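Local coordinates for uncharacterized protein (Desulfovibrio piger ATCC 29098, PDB 4Z48) that is of unknown function but belongs to the LolA-like family of outer-membrane lipoprotein-sorting proteins and may, like its relatives, handle a lipidic ligand, at residues M34-N37 and V42-R45; Q209-R214 and G218-I223. All blocks are in the same frame, centred on the assembly; numbering follows the deposited sequence.

Interaction 1 (M34-N37 and V42-R45); sequences MSIN and VLTR
Met-34 faces Arg-45 and Ile-36 faces Leu-43 as hydrogen-bonded antiparallel pairs, the strand axes 4.6 Å apart and their directions 162° from each other. Each pair closes with two backbone bonds; in the first, Met-34 N reaches Arg-45 O at 2.8 Å, and in the second Ile-36 N reaches Leu-43 O at 2.8 Å, both almost straight. Between them, Thr-44 CA sends a CA-H...O contact to Met-34 O at 3.2 Å.

On the side of the sheet that carries Met-34, Ile-36, Leu-43 and Arg-45, the arginine does most of the work. Its aliphatic part slants across the other strand's side chains: CD lies 3.7 Å from Ile-36 CD1 and, more loosely, 4.2 Å from Met-34 SE, the selenium of a selenomethionine. A bend at chi2 (90°) turns the chain back along its own strand, and NH1 then donates to Thr-44 O at 2.9 Å, with that oxygen in the guanidinium plane. Leu-43 CD1 lies over one face of the same group, toward its rim. NE is hydrogen-bonded to Met-115 O, so two backbone oxygens fix the rotation of the guanidinium, and Ser-117 packs on Met-34 and Ile-36.

The side of Ser-35, Asn-37, Val-42 and Thr-44 has few side-chain contacts across the strands, made by Val-42: its two methyls spread along the neighbouring strand, CG1 against Ser-35 OG at 3.5 Å and CG2 toward Asn-37 ND2.

This is regular beta-hairpin pairing, here between strands 27-38 and 41-54 close to their tight turn, within the strongly curved antiparallel sheet of a LolA-like fold.

Interaction 2 (Q209-R214 and G218-I223); sequences QMRVER and GSFTVI
Arg-211 lays its guanidinium flat on the ring of Phe-220, a cation-pi stack with CZ 3.9 Å from the ring centroid and the two planes 16° apart. NH2 sits over the middle of the ring. The arginine gets there with an extended chain from CG to NE, while Phe-220 CG is tucked between its own backbone N and carbonyl carbon (chi1 64°), which swings the ring beneath the arginine's end. Val-222 CG2 meets the ring at its edge.

One salt bridge steadies the stack: Arg-211 NE donates to Glu-213 OE2 at 2.7 Å, and OE2 accepts on its anti lone pair. Glu-213 CG also rests on Phe-220 CB at 3.8 Å.

Backbone bonds pair Met-210 with Ile-223 and Val-212 with Thr-221, two apiece; the shortest runs from Thr-221 N to Val-212 O, 2.7 Å. At the turn Arg-214 N binds Ser-219 O at 3.0 Å, whereas the amides of Gly-218 and Ser-219 both approach Arg-214 O only weakly, forming a G1 beta bulge with Gly-218 at positive phi.

On the opposite side of the sheet, Asp-118 gathers Arg-214 NE and the hydroxyls of Ser-219 and Thr-221.

With the guanidinium held at NE by a carboxylate and over one face by the ring, its rotation is restricted, and the carboxylate probably offsets part of the positive charge that the ring face also meets.

Interactions 1 and 2 are hairpins side by side, joined through strands 27-38 and 219-230. Backbone bonds cross this seam, Asn-37 N to Phe-220 O and Ser-35 O to Val-222 N, both 2.8 Å. Buried residues lie on one side, Met-34, Ile-36 and Arg-45 in interaction 1, Val-212, Ser-219, Thr-221 and Ile-223 in interaction 2; the opposite sides are partly or wholly exposed. The chain at 115-119 covers both inward sides, met by apolar side chains and an arginine hydrogen-bonded to a carbonyl in interaction 1, by the carboxylate of Asp-118 and apolar packing on Leu-119 in interaction 2. Outside, interaction 1 has short polar side chains and a valine, interaction 2 a charged and aromatic group.

Interaction 1 (M34-N37 and V42-R45)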
loop_
_atom_site.group_PDB
_atom_site.type_symbol
_atom_site.label_atom_id
_atom_site.label_comp_id
_atom_site.label_asym_id
_atom_site.label_seq_id
_atom_site.Cartn_x
_atom_site.Cartn_y
_atom_site.Cartn_z
HETATM N N MSE A 34 4.615 -12.503 5.282
HETATM C CA MSE A 34 3.722 -11.784 6.179
HETATM C C MSE A 34 3.397 -12.683 7.360
HETATM O O MSE A 34 3.113 -13.866 7.180
HETATM C CB MSE A 34 2.469 -11.361 5.384
HETATM C CG MSE A 34 1.232 -11.098 6.187
HETATM SE SE MSE A 34 -0.257 -10.925 4.880
HETATM C CE MSE A 34 0.058 -9.264 4.290
ATOM N N SER A 35 3.495 -12.134 8.561
ATOM C CA SER A 35 3.166 -12.837 9.792
ATOM C C SER A 35 2.077 -12.018 10.535
ATOM O O SER A 35 2.282 -10.852 10.873
ATOM C CB SER A 35 4.435 -13.046 10.628
ATOM O OG SER A 35 4.131 -13.626 11.884
ATOM N N ILE A 36 0.908 -12.625 10.723
ATOM C CA ILE A 36 -0.249 -12.026 11.373
ATOM C C ILE A 36 -0.402 -12.601 12.774
ATOM O O ILE A 36 -0.609 -13.826 12.924
ATOM C CB ILE A 36 -1.523 -12.299 10.513
ATOM C CG1 ILE A 36 -1.292 -11.952 9.020
ATOM C CG2 ILE A 36 -2.707 -11.499 11.079
ATOM C CD1 ILE A 36 -2.246 -12.621 8.040
ATOM N N ASN A 37 -0.365 -11.724 13.797
ATOM C CA ASN A 37 -0.481 -12.165 15.190
ATOM C C ASN A 37 -1.777 -11.697 15.823
ATOM O O ASN A 37 -2.019 -10.510 15.930
ATOM C CB ASN A 37 0.719 -11.688 16.012
ATOM C CG ASN A 37 0.875 -12.343 17.375
ATOM O OD1 ASN A 37 0.004 -12.259 18.259
ATOM N ND2 ASN A 37 2.040 -12.938 17.602
ATOM N N VAL A 42 -0.811 -17.264 15.303
ATOM C CA VAL A 42 -0.098 -16.679 14.181
ATOM C C VAL A 42 -0.522 -17.333 12.854
ATOM O O VAL A 42 -0.582 -18.564 12.768
ATOM C CB VAL A 42 1.440 -16.816 14.388
ATOM C CG1 VAL A 42 2.220 -16.179 13.226
ATOM C CG2 VAL A 42 1.878 -16.206 15.716
ATOM N N LEU A 43 -0.788 -16.500 11.838
ATOM C CA LEU A 43 -1.060 -16.889 10.454
ATOM C C LEU A 43 0.098 -16.379 9.643
ATOM O O LEU A 43 0.589 -15.272 9.906
ATOM C CB LEU A 43 -2.356 -16.265 9.894
ATOM C CG LEU A 43 -3.704 -16.786 10.319
ATOM C CD1 LEU A 43 -4.794 -15.897 9.693
ATOM C CD2 LEU A 43 -3.890 -18.250 9.854
ATOM N N THR A 44 0.484 -17.102 8.633
ATOM C CA THR A 44 1.610 -16.670 7.809
ATOM C C THR A 44 1.233 -16.800 6.356
ATOM O O THR A 44 0.357 -17.584 6.008
ATOM C CB THR A 44 2.947 -17.446 8.161
ATOM O OG1 THR A 44 3.014 -18.712 7.518
ATOM C CG2 THR A 44 3.162 -17.610 9.640
ATOM N N ARG A 45 1.812 -15.958 5.530
ATOM C CA ARG A 45 1.631 -15.949 4.090
ATOM C C ARG A 45 2.941 -15.615 3.425
ATOM O O ARG A 45 3.677 -14.785 3.949
ATOM C CB ARG A 45 0.580 -14.919 3.652
ATOM C CG ARG A 45 -0.868 -15.333 3.862
ATOM C CD ARG A 45 -1.396 -14.912 5.223
ATOM N NE ARG A 45 -2.824 -15.187 5.326
ATOM C CZ ARG A 45 -3.342 -16.344 5.705
ATOM N NH1 ARG A 45 -2.548 -17.356 6.045
ATOM N NH2 ARG A 45 -4.659 -16.500 5.758
#

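Interaction 2 (Q209-R214 and G218-I223)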
loop_
_atom_site.group_PDB
_atom_site.type_symbol
_atom_site.label_atom_id
_atom_site.label_comp_id
_atom_site.label_asym_id
_atom_site.label_seq_id
_atom_site.Cartn_x
_atom_site.Cartn_y
_atom_site.Cartn_z
ATOM N N GLN A 209 10.187 -3.310 4.999
ATOM C CA GLN A 209 9.665 -3.974 6.177
ATOM C C GLN A 209 8.597 -3.067 6.779
ATOM O O GLN A 209 8.749 -1.848 6.797
ATOM C CB GLN A 209 10.763 -4.338 7.174
ATOM C CG GLN A 209 10.248 -5.189 8.339
ATOM C CD GLN A 209 11.288 -5.295 9.423
ATOM O OE1 GLN A 209 11.502 -4.356 10.205
ATOM N NE2 GLN A 209 11.920 -6.455 9.533
HETATM N N MSE A 210 7.500 -3.672 7.209
HETATM C CA MSE A 210 6.380 -2.949 7.785
HETATM C C MSE A 210 5.742 -3.684 8.940
HETATM O O MSE A 210 5.605 -4.908 8.900
HETATM C CB MSE A 210 5.315 -2.771 6.717
HETATM C CG MSE A 210 5.475 -1.576 5.824
HETATM SE SE MSE A 210 3.738 -1.467 4.985
HETATM C CE MSE A 210 2.898 -0.333 6.285
ATOM N N ARG A 211 5.300 -2.938 9.947
ATOM C CA ARG A 211 4.471 -3.481 11.024
ATOM C C ARG A 211 3.135 -2.704 10.954
ATOM O O ARG A 211 3.138 -1.469 10.887
ATOM C CB ARG A 211 5.181 -3.403 12.396
ATOM C CG ARG A 211 4.318 -3.930 13.537
ATOM C CD ARG A 211 5.028 -3.674 14.831
ATOM N NE ARG A 211 4.192 -4.001 15.973
ATOM C CZ ARG A 211 4.339 -5.071 16.745
ATOM N NH1 ARG A 211 5.310 -5.948 16.504
ATOM N NH2 ARG A 211 3.520 -5.275 17.766
ATOM N N VAL A 212 1.992 -3.423 10.854
ATOM C CA VAL A 212 0.684 -2.781 10.786
ATOM C C VAL A 212 -0.132 -3.302 11.958
ATOM O O VAL A 212 -0.327 -4.510 12.073
ATOM C CB VAL A 212 -0.022 -3.038 9.424
ATOM C CG1 VAL A 212 -1.371 -2.328 9.364
ATOM C CG2 VAL A 212 0.875 -2.625 8.247
ATOM N N GLU A 213 -0.583 -2.406 12.831
ATOM C CA GLU A 213 -1.312 -2.728 14.040
ATOM C C GLU A 213 -2.745 -2.225 13.979
ATOM O O GLU A 213 -3.010 -1.123 13.512
ATOM C CB GLU A 213 -0.621 -2.097 15.274
ATOM C CG GLU A 213 0.812 -2.526 15.568
ATOM C CD GLU A 213 1.502 -1.738 16.676
ATOM O OE1 GLU A 213 0.870 -0.824 17.257
ATOM O OE2 GLU A 213 2.665 -2.065 17.002
ATOM N N ARG A 214 -3.671 -3.063 14.405
ATOM C CA ARG A 214 -5.081 -2.678 14.552
ATOM C C ARG A 214 -5.345 -2.757 16.039
ATOM O O ARG A 214 -5.545 -3.859 16.558
ATOM C CB ARG A 214 -6.033 -3.552 13.702
ATOM C CG ARG A 214 -5.996 -3.117 12.220
ATOM C CD ARG A 214 -7.083 -3.770 11.415
ATOM N NE ARG A 214 -7.015 -5.225 11.522
ATOM C CZ ARG A 214 -7.984 -6.068 11.169
ATOM N NH1 ARG A 214 -9.153 -5.608 10.726
ATOM N NH2 ARG A 214 -7.803 -7.378 11.278
ATOM N N GLY A 218 -6.825 -6.135 18.385
ATOM C CA GLY A 218 -5.840 -6.852 19.191
ATOM C C GLY A 218 -4.905 -7.668 18.311
ATOM O O GLY A 218 -4.524 -8.787 18.658
ATOM N N SER A 219 -4.578 -7.134 17.129
ATOM C CA SER A 219 -3.732 -7.858 16.192
ATOM C C SER A 219 -2.674 -6.967 15.568
ATOM O O SER A 219 -2.870 -5.743 15.448
ATOM C CB SER A 219 -4.571 -8.488 15.088
ATOM O OG SER A 219 -5.453 -7.560 14.484
ATOM N N PHE A 220 -1.582 -7.590 15.106
ATOM C CA PHE A 220 -0.554 -6.867 14.358
ATOM C C PHE A 220 0.007 -7.769 13.251
ATOM O O PHE A 220 0.075 -8.993 13.414
ATOM C CB PHE A 220 0.560 -6.332 15.264
ATOM C CG PHE A 220 1.379 -7.382 15.973
ATOM C CD1 PHE A 220 0.966 -7.900 17.195
ATOM C CD2 PHE A 220 2.589 -7.818 15.443
ATOM C CE1 PHE A 220 1.734 -8.862 17.865
ATOM C CE2 PHE A 220 3.361 -8.778 16.111
ATOM C CZ PHE A 220 2.935 -9.295 17.321
ATOM N N THR A 221 0.368 -7.152 12.115
ATOM C CA THR A 221 0.936 -7.849 10.963
ATOM C C THR A 221 2.349 -7.343 10.711
ATOM O O THR A 221 2.565 -6.132 10.679
ATOM C CB THR A 221 -0.008 -7.680 9.731
ATOM O OG1 THR A 221 -1.276 -8.299 10.040
ATOM C CG2 THR A 221 0.557 -8.309 8.467
ATOM N N VAL A 222 3.307 -8.256 10.493
ATOM C CA VAL A 222 4.674 -7.836 10.147
ATOM C C VAL A 222 4.974 -8.367 8.738
ATOM O O VAL A 222 4.833 -9.552 8.505
ATOM C CB VAL A 222 5.722 -8.277 11.196
ATOM C CG1 VAL A 222 7.136 -7.851 10.786
ATOM C CG2 VAL A 222 5.380 -7.726 12.581
ATOM N N ILE A 223 5.384 -7.491 7.808
ATOM C CA ILE A 223 5.704 -7.939 6.451
ATOM C C ILE A 223 7.169 -7.644 6.149
ATOM O O ILE A 223 7.610 -6.489 6.279
ATOM C CB ILE A 223 4.789 -7.276 5.364
ATOM C CG1 ILE A 223 3.283 -7.313 5.744
ATOM C CG2 ILE A 223 5.038 -7.967 4.000
ATOM C CD1 ILE A 223 2.466 -6.324 4.912
#